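PDB 5JP6: putative polysaccharide deacetylase from Bdellovibrio bacteriovorus HD100, which probably hydrolyses carbon-nitrogen bonds other than peptide bonds, acting as a zinc-dependent peptidoglycan deacetylase of carbohydrate esterase family 4. Local coordinates for residues F175-H180 with G225-T230; G260-V265 with G270-V275. The protein carries 1 engineered substitution. One frame throughout, in Å; residues are numbered along the deposited sequence.

Contact 1: residues F175-H180 with G225-T230; sequences FDDGPH and GSHSIT. With ZN (zinc ion), chain B.
Asp-177 and His-227, whose CA atoms lie 6.5 Å apart, come closest where the parallel strands 170-176 and 223-227 run out, with strand 199-202 paired between them in the sheet. They meet through zinc. OD2 of Asp-177 reaches the metal at 2.4 Å and NE2 of His-227 at 2.1 Å, while Tyr-280 supplies a further ligand through its OH. The imidazole gets there because CG stands anti to the backbone N of His-227 (chi1 179°), which carries the ring toward the aspartates; on the other side of the ring ND1 is hydrogen-bonded to the carbonyl O of Arg-277, so that the ring is held at both nitrogens. Over the centre of one ring face lies OD2 of Asp-176, 3.8 Å from His-227 CD2, the carboxylate tilted 25° from the ring plane. This OD2 is 3.8 Å from zinc and does not bind it here, although Asp-176 is a zinc-binding residue of this protein; its OD1 forms a salt bridge with Arg-277. On another flank the end of Ile-229 leans in, CD1 3.5 Å from OD1 of Asp-177, a buried oxygen 3.0 Å from zinc, beyond the bond made by OD2, with no hydrogen-bond partner in the model. The paired aspartates belong to the TFDDGP motif of NodB-type deacetylases. One carboxylate oxygen, one imidazole nitrogen and the Tyr-280 hydroxyl make a three-ligand protein shell, beside which Asp-176 stands without binding.

Contact 2: residues G260-V265 with G270-V275; sequences GGHQAV and GWVDPV
His-262 drapes its ring over Val-272, crossing that side chain at about a right angle. From CB, the torsion to CG is unusual (chi1 -113°) and swings the imidazole off helix 251-269 toward residues 270-275. CG comes 3.8 Å from Val-272 CG2, and the neighbouring CD2 rests 3.5 Å from the other methyl, CG1. The ring as a whole sits on CG2 in a CH-pi contact, the methyl 3.6 Å from the centroid and only 6° off the normal. ND1 is hydrogen-bonded to Ser-226 OG. The helix and this loop belong to the connection of a beta-alpha-beta unit, from strand 223-227 to its parallel neighbour 275-277; Gly-270, with positive phi, ends the helix and turns the chain back along it. At the ring edge, CE1 lies 3.2 Å from the carbonyl O of Val-275, which is in the ring plane, and NE2 lies 3.1 Å from Asp-273 O. Pro-274, between these two carbonyls, is the centre of an inverse gamma turn. One helical turn further on, Val-265 CG1 packs at 3.8 Å on the same CG2 of Val-272, and Val-265 also touches Ile-224 of strand 223-227 and Val-207 of helix 204-209.

How the contacts relate
Both contacts are largely buried, but contact 1 sits nearer the middle of the chain, its centre about 6 Å from the chain centre against about 17 Å for contact 2. Segment 225-230 of contact 1 ends strand 223-227, from which the chain goes on to the helix and return loop of contact 2, whereas 175-180 closes strand 170-176, outside that unit. Their centres are about 11 Å apart, and they touch where Gly-225 CA packs 3.6 Å from Val-275 CG2. Contact 1 is polar and metal-centred, with exposed Ile-229 at its margin; contact 2 is chiefly valine and imidazole packing. Histidine serves both, as zinc ligand in 225-230 and as a packed ring in 260-265.

Contact 1: residues F175-H180 with G225-T230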
# COMPACT_ATOMS: atom_id res chain seq x y z
N PHE A 175 3.01 -3.84 4.30
CA PHE A 175 2.10 -3.27 3.31
C PHE A 175 1.46 -2.01 3.87
O PHE A 175 0.75 -2.07 4.88
CB PHE A 175 1.00 -4.28 2.96
CG PHE A 175 1.52 -5.50 2.24
CD1 PHE A 175 1.67 -5.51 0.88
CD2 PHE A 175 1.87 -6.62 2.96
CE1 PHE A 175 2.18 -6.62 0.24
CE2 PHE A 175 2.38 -7.74 2.33
CZ PHE A 175 2.54 -7.73 0.96
N ASP A 176 1.69 -0.90 3.17
CA ASP A 176 1.11 0.40 3.56
C ASP A 176 -0.10 0.81 2.76
O ASP A 176 -0.17 0.52 1.56
CB ASP A 176 2.16 1.50 3.36
CG ASP A 176 3.23 1.53 4.40
OD1 ASP A 176 3.29 0.64 5.28
OD2 ASP A 176 4.05 2.49 4.35
N ASP A 177 -0.97 1.54 3.44
CA ASP A 177 -2.02 2.39 2.87
C ASP A 177 -3.33 1.75 2.51
O ASP A 177 -4.24 2.43 2.07
CB ASP A 177 -1.47 3.20 1.72
CG ASP A 177 -0.46 4.17 2.21
OD1 ASP A 177 -0.56 4.57 3.40
OD2 ASP A 177 0.42 4.53 1.48
N GLY A 178 -3.42 0.46 2.78
CA GLY A 178 -4.65 -0.31 2.56
C GLY A 178 -5.56 -0.22 3.78
O GLY A 178 -5.31 0.54 4.71
N PRO A 179 -6.62 -1.01 3.78
CA PRO A 179 -6.91 -1.99 2.74
C PRO A 179 -7.57 -1.40 1.51
O PRO A 179 -8.35 -0.44 1.61
CB PRO A 179 -7.89 -2.94 3.45
CG PRO A 179 -8.56 -2.08 4.47
CD PRO A 179 -7.53 -1.11 4.91
N HIS A 180 -7.28 -2.01 0.36
CA HIS A 180 -8.04 -1.73 -0.87
C HIS A 180 -9.22 -2.69 -0.95
O HIS A 180 -9.20 -3.75 -0.34
CB HIS A 180 -7.12 -1.89 -2.09
CG HIS A 180 -7.71 -1.37 -3.38
ND1 HIS A 180 -8.41 -2.17 -4.27
CD2 HIS A 180 -7.74 -0.12 -3.89
CE1 HIS A 180 -8.81 -1.42 -5.29
NE2 HIS A 180 -8.43 -0.18 -5.06
N GLY A 225 -1.27 -2.43 12.08
CA GLY A 225 -1.10 -1.13 12.69
C GLY A 225 -1.57 -0.05 11.75
O GLY A 225 -2.50 -0.26 10.96
N SER A 226 -0.93 1.11 11.80
CA SER A 226 -1.39 2.24 10.99
C SER A 226 -0.25 3.04 10.35
O SER A 226 0.87 2.93 10.78
CB SER A 226 -2.35 3.12 11.80
OG SER A 226 -1.67 3.88 12.77
N HIS A 227 -0.61 3.78 9.29
CA HIS A 227 0.29 4.63 8.53
C HIS A 227 -0.47 5.94 8.36
O HIS A 227 -1.56 5.94 7.81
CB HIS A 227 0.66 4.05 7.17
CG HIS A 227 1.55 4.90 6.34
ND1 HIS A 227 2.71 5.45 6.80
CD2 HIS A 227 1.49 5.24 5.01
CE1 HIS A 227 3.29 6.15 5.83
NE2 HIS A 227 2.58 6.04 4.75
N SER A 228 0.10 7.04 8.83
CA SER A 228 -0.51 8.37 8.60
C SER A 228 -0.00 8.95 7.30
O SER A 228 1.04 8.54 6.77
CB SER A 228 -0.29 9.28 9.79
OG SER A 228 1.07 9.55 9.94
N ILE A 229 -0.72 9.93 6.78
CA ILE A 229 -0.59 10.23 5.35
C ILE A 229 -0.14 11.62 4.90
O ILE A 229 0.34 11.76 3.76
CB ILE A 229 -1.89 9.81 4.62
CG1 ILE A 229 -1.53 9.26 3.23
CG2 ILE A 229 -2.95 10.92 4.68
CD1 ILE A 229 -0.61 8.05 3.28
N THR A 230 -0.24 12.64 5.74
CA THR A 230 0.16 14.01 5.35
C THR A 230 1.67 14.25 5.42
O THR A 230 2.40 13.52 6.09
CB THR A 230 -0.54 15.09 6.21
OG1 THR A 230 -1.89 14.71 6.45
CG2 THR A 230 -0.50 16.48 5.51
ZN ZN B . 2.20 5.45 2.81

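Contact 2: residues G260-V265 with G270-V275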
# COMPACT_ATOMS: atom_id res chain seq x y z
N GLY A 260 -5.48 8.99 14.67
CA GLY A 260 -6.66 8.73 13.84
C GLY A 260 -6.65 7.42 13.08
O GLY A 260 -7.69 6.73 13.00
N GLY A 261 -5.52 7.05 12.49
CA GLY A 261 -5.44 5.77 11.76
C GLY A 261 -5.54 4.57 12.74
O GLY A 261 -6.19 3.58 12.48
N HIS A 262 -4.89 4.71 13.89
CA HIS A 262 -4.96 3.71 14.92
C HIS A 262 -6.39 3.53 15.42
O HIS A 262 -6.89 2.41 15.56
CB HIS A 262 -4.04 4.05 16.07
CG HIS A 262 -2.90 3.11 16.22
ND1 HIS A 262 -2.02 2.83 15.20
CD2 HIS A 262 -2.50 2.35 17.27
CE1 HIS A 262 -1.13 1.95 15.62
NE2 HIS A 262 -1.40 1.65 16.87
N GLN A 263 -7.06 4.66 15.65
CA GLN A 263 -8.44 4.62 16.07
C GLN A 263 -9.34 3.94 15.02
O GLN A 263 -10.25 3.20 15.38
CB GLN A 263 -8.94 6.03 16.36
CG GLN A 263 -10.30 6.06 16.99
CD GLN A 263 -10.29 5.66 18.47
OE1 GLN A 263 -9.51 6.18 19.26
NE2 GLN A 263 -11.18 4.76 18.85
N ALA A 264 -9.09 4.22 13.73
CA ALA A 264 -9.93 3.63 12.67
C ALA A 264 -9.83 2.11 12.72
O ALA A 264 -10.83 1.40 12.59
CB ALA A 264 -9.56 4.16 11.32
N VAL A 265 -8.60 1.60 12.85
CA VAL A 265 -8.41 0.15 12.92
C VAL A 265 -9.13 -0.43 14.15
O VAL A 265 -9.85 -1.43 14.06
CB VAL A 265 -6.92 -0.22 12.94
CG1 VAL A 265 -6.73 -1.71 13.22
CG2 VAL A 265 -6.23 0.18 11.63
N GLY A 270 -11.63 -3.92 17.26
CA GLY A 270 -11.53 -4.04 18.69
C GLY A 270 -10.11 -4.16 19.19
O GLY A 270 -9.85 -4.35 20.38
N TRP A 271 -9.16 -4.00 18.28
CA TRP A 271 -7.75 -3.97 18.61
C TRP A 271 -7.00 -3.31 17.46
O TRP A 271 -7.53 -3.12 16.38
CB TRP A 271 -7.22 -5.37 18.87
CG TRP A 271 -7.43 -6.36 17.75
CD1 TRP A 271 -8.41 -7.29 17.67
CD2 TRP A 271 -6.59 -6.56 16.62
NE1 TRP A 271 -8.26 -8.07 16.53
CE2 TRP A 271 -7.14 -7.64 15.87
CE3 TRP A 271 -5.40 -5.97 16.18
CZ2 TRP A 271 -6.52 -8.14 14.70
CZ3 TRP A 271 -4.82 -6.42 15.01
CH2 TRP A 271 -5.38 -7.49 14.27
N VAL A 272 -5.75 -2.94 17.76
CA VAL A 272 -4.81 -2.41 16.81
C VAL A 272 -3.43 -2.70 17.35
O VAL A 272 -3.13 -2.40 18.51
CB VAL A 272 -5.01 -0.92 16.51
CG1 VAL A 272 -4.99 -0.04 17.77
CG2 VAL A 272 -3.99 -0.47 15.47
N ASP A 273 -2.58 -3.35 16.54
CA ASP A 273 -1.25 -3.66 17.04
C ASP A 273 -0.44 -2.39 17.28
O ASP A 273 -0.64 -1.37 16.59
CB ASP A 273 -0.51 -4.56 16.03
CG ASP A 273 -1.02 -5.99 16.07
OD1 ASP A 273 -0.91 -6.62 17.17
OD2 ASP A 273 -1.48 -6.49 15.03
N PRO A 274 0.51 -2.48 18.23
CA PRO A 274 1.28 -1.27 18.63
C PRO A 274 2.43 -1.02 17.67
O PRO A 274 3.58 -1.00 18.07
CB PRO A 274 1.75 -1.62 20.04
CG PRO A 274 1.89 -3.13 19.99
CD PRO A 274 0.70 -3.57 19.19
N VAL A 275 2.08 -0.86 16.39
CA VAL A 275 3.06 -0.63 15.33
C VAL A 275 2.55 0.48 14.44
O VAL A 275 1.35 0.54 14.12
CB VAL A 275 3.36 -1.91 14.50
CG1 VAL A 275 3.82 -3.03 15.46
CG2 VAL A 275 2.16 -2.41 13.71